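Local coordinates for Rho guanine nucleotide exchange factor 11 (Homo sapiens, PDB 5JHH), which probably activates Rho-family GTPases, chiefly RhoA, by promoting exchange of GDP for GTP through its tandem DH and PH domains, at residues N78-A83 against L102-G107. Residues are numbered along the deposited sequence; the frame is centred on the assembly and turned at random.
Sequences NSWCEA and LARFDG. With GOL (glycerol), chain E.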
ATOM      1  N   ASN A  78      12.176  21.158  -3.313  1.00 21.12           N
ATOM      2  CA  ASN A  78      12.887  22.307  -2.793  1.00 23.04           C
ATOM      3  C   ASN A  78      12.227  23.606  -3.269  1.00 26.11           C
ATOM      4  O   ASN A  78      11.964  24.489  -2.473  1.00 29.45           O
ATOM      5  CB  ASN A  78      14.311  22.242  -3.279  1.00 26.53           C
ATOM      6  CG  ASN A  78      15.150  23.436  -2.851  1.00 27.57           C
ATOM      7  OD1 ASN A  78      15.413  23.647  -1.678  1.00 28.33           O
ATOM      8  ND2 ASN A  78      15.594  24.196  -3.823  1.00 29.05           N
ATOM      9  N   SER A  79      11.887  23.675  -4.543  1.00 24.57           N
ATOM     10  CA  SER A  79      11.222  24.840  -5.069  1.00 28.15           C
ATOM     11  C   SER A  79       9.957  25.088  -4.282  1.00 28.34           C
ATOM     12  O   SER A  79       9.722  26.176  -3.809  1.00 32.77           O
ATOM     13  CB  SER A  79      10.936  24.703  -6.569  1.00 26.86           C
ATOM     14  OG  SER A  79      10.033  23.628  -6.845  1.00 29.79           O
ATOM     15  N   TRP A  80       9.149  24.064  -4.095  1.00 29.46           N
ATOM     16  CA  TRP A  80       7.910  24.234  -3.354  1.00 30.09           C
ATOM     17  C   TRP A  80       8.205  24.664  -1.914  1.00 29.79           C
ATOM     18  O   TRP A  80       7.599  25.579  -1.365  1.00 28.30           O
ATOM     19  CB  TRP A  80       7.087  22.932  -3.358  1.00 27.29           C
ATOM     20  CG  TRP A  80       5.649  23.142  -3.088  1.00 26.05           C
ATOM     21  CD1 TRP A  80       4.901  24.173  -3.542  1.00 27.05           C
ATOM     22  CD2 TRP A  80       4.753  22.288  -2.346  1.00 24.76           C
ATOM     23  NE1 TRP A  80       3.605  24.037  -3.128  1.00 27.82           N
ATOM     24  CE2 TRP A  80       3.488  22.899  -2.379  1.00 25.11           C
ATOM     25  CE3 TRP A  80       4.915  21.099  -1.605  1.00 24.59           C
ATOM     26  CZ2 TRP A  80       2.354  22.332  -1.756  1.00 24.21           C
ATOM     27  CZ3 TRP A  80       3.822  20.536  -0.990  1.00 22.36           C
ATOM     28  CH2 TRP A  80       2.535  21.160  -1.068  1.00 24.24           C
ATOM     29  N   CYS A  81       9.149  23.982  -1.313  1.00 28.89           N
ATOM     30  CA  CYS A  81       9.595  24.344   0.000  1.00 30.72           C
ATOM     31  C   CYS A  81      10.012  25.814   0.101  1.00 34.13           C
ATOM     32  O   CYS A  81       9.668  26.475   1.058  1.00 37.43           O
ATOM     33  CB  CYS A  81      10.767  23.499   0.348  1.00 34.75           C
ATOM     34  SG  CYS A  81      10.610  22.862   1.969  1.00 42.74           S
ATOM     35  N   GLU A  82      10.769  26.323  -0.862  1.00 34.19           N
ATOM     36  CA  GLU A  82      11.173  27.730  -0.827  1.00 38.83           C
ATOM     37  C   GLU A  82       9.964  28.689  -0.980  1.00 37.79           C
ATOM     38  O   GLU A  82       9.977  29.781  -0.404  1.00 40.75           O
ATOM     39  CB  GLU A  82      12.251  28.068  -1.882  1.00 37.85           C
ATOM     40  CG  GLU A  82      13.661  27.512  -1.606  1.00 45.97           C
ATOM     41  CD  GLU A  82      14.352  28.094  -0.360  1.00 51.28           C
ATOM     42  OE1 GLU A  82      14.747  29.278  -0.395  1.00 56.32           O
ATOM     43  OE2 GLU A  82      14.542  27.367   0.655  1.00 49.81           O
ATOM     44  N   ALA A  83       8.941  28.306  -1.747  1.00 32.89           N
ATOM     45  CA  ALA A  83       7.736  29.133  -1.836  1.00 29.34           C
ATOM     46  C   ALA A  83       6.975  29.121  -0.513  1.00 34.61           C
ATOM     47  O   ALA A  83       6.321  30.099  -0.184  1.00 43.45           O
ATOM     48  CB  ALA A  83       6.829  28.697  -2.983  1.00 27.43           C
ATOM     49  N   LEU A 102      -2.024  24.921  -5.649  1.00 21.94           N
ATOM     50  CA  LEU A 102      -2.169  24.758  -7.082  1.00 22.50           C
ATOM     51  C   LEU A 102      -0.842  24.904  -7.831  1.00 23.05           C
ATOM     52  O   LEU A 102      -0.684  24.343  -8.906  1.00 24.48           O
ATOM     53  CB  LEU A 102      -3.190  25.741  -7.674  1.00 22.99           C
ATOM     54  CG  LEU A 102      -4.611  25.625  -7.109  1.00 25.18           C
ATOM     55  CD1 LEU A 102      -5.471  26.778  -7.625  1.00 26.71           C
ATOM     56  CD2 LEU A 102      -5.251  24.294  -7.479  1.00 23.40           C
ATOM     57  N   ALA A 103       0.093  25.668  -7.297  1.00 20.06           N
ATOM     58  CA  ALA A 103       1.339  25.824  -7.973  1.00 23.74           C
ATOM     59  C   ALA A 103       2.165  24.507  -7.951  1.00 24.11           C
ATOM     60  O   ALA A 103       3.082  24.316  -8.769  1.00 26.06           O
ATOM     61  CB  ALA A 103       2.118  26.981  -7.375  1.00 23.13           C
ATOM     62  N   ARG A 104       1.828  23.592  -7.051  1.00 24.57           N
ATOM     63  CA  ARG A 104       2.482  22.266  -7.061  1.00 25.02           C
ATOM     64  C   ARG A 104       1.653  21.153  -7.682  1.00 21.68           C
ATOM     65  O   ARG A 104       2.186  20.201  -8.233  1.00 22.49           O
ATOM     66  CB  ARG A 104       2.910  21.856  -5.657  1.00 25.96           C
ATOM     67  CG  ARG A 104       3.919  20.689  -5.575  1.00 26.15           C
ATOM     68  CD  ARG A 104       4.377  20.205  -6.970  1.00 28.48           C
ATOM     69  NE  ARG A 104       5.593  20.791  -7.359  1.00 25.89           N
ATOM     70  CZ  ARG A 104       6.106  20.856  -8.565  1.00 21.59           C
ATOM     71  NH1 ARG A 104       5.500  20.441  -9.661  1.00 24.83           N
ATOM     72  NH2 ARG A 104       7.269  21.413  -8.630  1.00 22.59           N
ATOM     73  N   PHE A 105       0.351  21.238  -7.585  1.00 21.90           N
ATOM     74  CA  PHE A 105      -0.465  20.070  -7.852  1.00 22.17           C
ATOM     75  C   PHE A 105      -1.418  20.219  -8.976  1.00 22.02           C
ATOM     76  O   PHE A 105      -2.190  19.298  -9.231  1.00 22.87           O
ATOM     77  CB  PHE A 105      -1.285  19.721  -6.601  1.00 22.58           C
ATOM     78  CG  PHE A 105      -0.460  19.394  -5.419  1.00 22.56           C
ATOM     79  CD1 PHE A 105       0.489  18.386  -5.481  1.00 23.91           C
ATOM     80  CD2 PHE A 105      -0.676  20.034  -4.202  1.00 25.54           C
ATOM     81  CE1 PHE A 105       1.279  18.090  -4.368  1.00 22.46           C
ATOM     82  CE2 PHE A 105       0.073  19.706  -3.090  1.00 25.57           C
ATOM     83  CZ  PHE A 105       1.072  18.736  -3.188  1.00 23.05           C
ATOM     84  N   ASP A 106      -1.402  21.365  -9.647  1.00 25.88           N
ATOM     85  CA  ASP A 106      -2.322  21.617 -10.759  1.00 25.33           C
ATOM     86  C   ASP A 106      -1.573  21.973 -12.054  1.00 25.70           C
ATOM     87  O   ASP A 106      -0.433  22.431 -12.012  1.00 24.53           O
ATOM     88  CB  ASP A 106      -3.250  22.767 -10.371  1.00 26.59           C
ATOM     89  CG  ASP A 106      -4.480  22.897 -11.283  1.00 28.31           C
ATOM     90  OD1 ASP A 106      -5.067  21.878 -11.724  1.00 26.65           O
ATOM     91  OD2 ASP A 106      -4.877  24.043 -11.543  1.00 31.79           O
ATOM     92  N   GLY A 107      -2.263  21.772 -13.179  1.00 24.60           N
ATOM     93  CA  GLY A 107      -1.813  22.105 -14.497  1.00 24.41           C
ATOM     94  C   GLY A 107      -0.432  21.550 -14.776  1.00 25.80           C
ATOM     95  O   GLY A 107      -0.166  20.408 -14.463  1.00 22.45           O
TER
HETATM   96  C1  GOL E1101       6.589  27.174  -6.703  1.00 41.27           C
HETATM   97  O1  GOL E1101       5.791  26.791  -5.583  1.00 39.71           O
HETATM   98  C2  GOL E1101       6.776  26.025  -7.717  1.00 39.82           C
HETATM   99  O2  GOL E1101       8.159  26.032  -7.991  1.00 38.52           O
HETATM  100  C3  GOL E1101       6.298  24.619  -7.288  1.00 37.31           C
HETATM  101  O3  GOL E1101       7.330  23.759  -6.732  1.00 36.53           O
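Trp80 lays one face of its indole against the aliphatic root of Arg104, whose CB sits 3.5 Å from the centroid of the five-membered ring and almost straight above it, a CH-pi contact. Arg104 CG continues along the same face, 3.7 Å from Trp80 CD2. The far end of the indole meets Phe105: the phenyl edge, through CE2 and CZ, points at the six-membered ring in an offset edge-to-face pair, with centroids 5.0 Å apart and planes inclined at 74°. Trp80 CH2 lies 3.5 Å from Phe105 CE2. With CG anti to the backbone N (chi1 -158°), Trp80 reaches from helix 70-89 to helix 98-105, where its NE1 is bonded to Leu100 O, so the buried indole N-H is satisfied while its rings pack. The Arg104 chain bends at chi2 and chi3, lifting the guanidinium off the indole, its plane at 74° to the ring, until Ser79 OG lies at its edge, 4.0 Å from NH2. Between them a glycerol, probably from the crystallisation liquor, bridges the helices: its O3 donates to Ser79 OG at 2.7 Å and takes a weak, bent bond from Arg104 NH2 at 3.0 Å. The single Ser79 hydroxyl proton is shared between, or alternates over, Glu75 O and Ile76 O one turn back. Phe105 also meets the ring of Tyr173, while Arg104 NH1 makes a weak hydrogen bond to Ala109 O. Packed in this way, Trp80, Arg104 and Phe105 join helices 70-89 and 98-105, aromatic side buried and Ser79-Arg104 side holding the glycerol, in the all-helical DH domain, the elongated helical bundle of Dbl-family exchange factors.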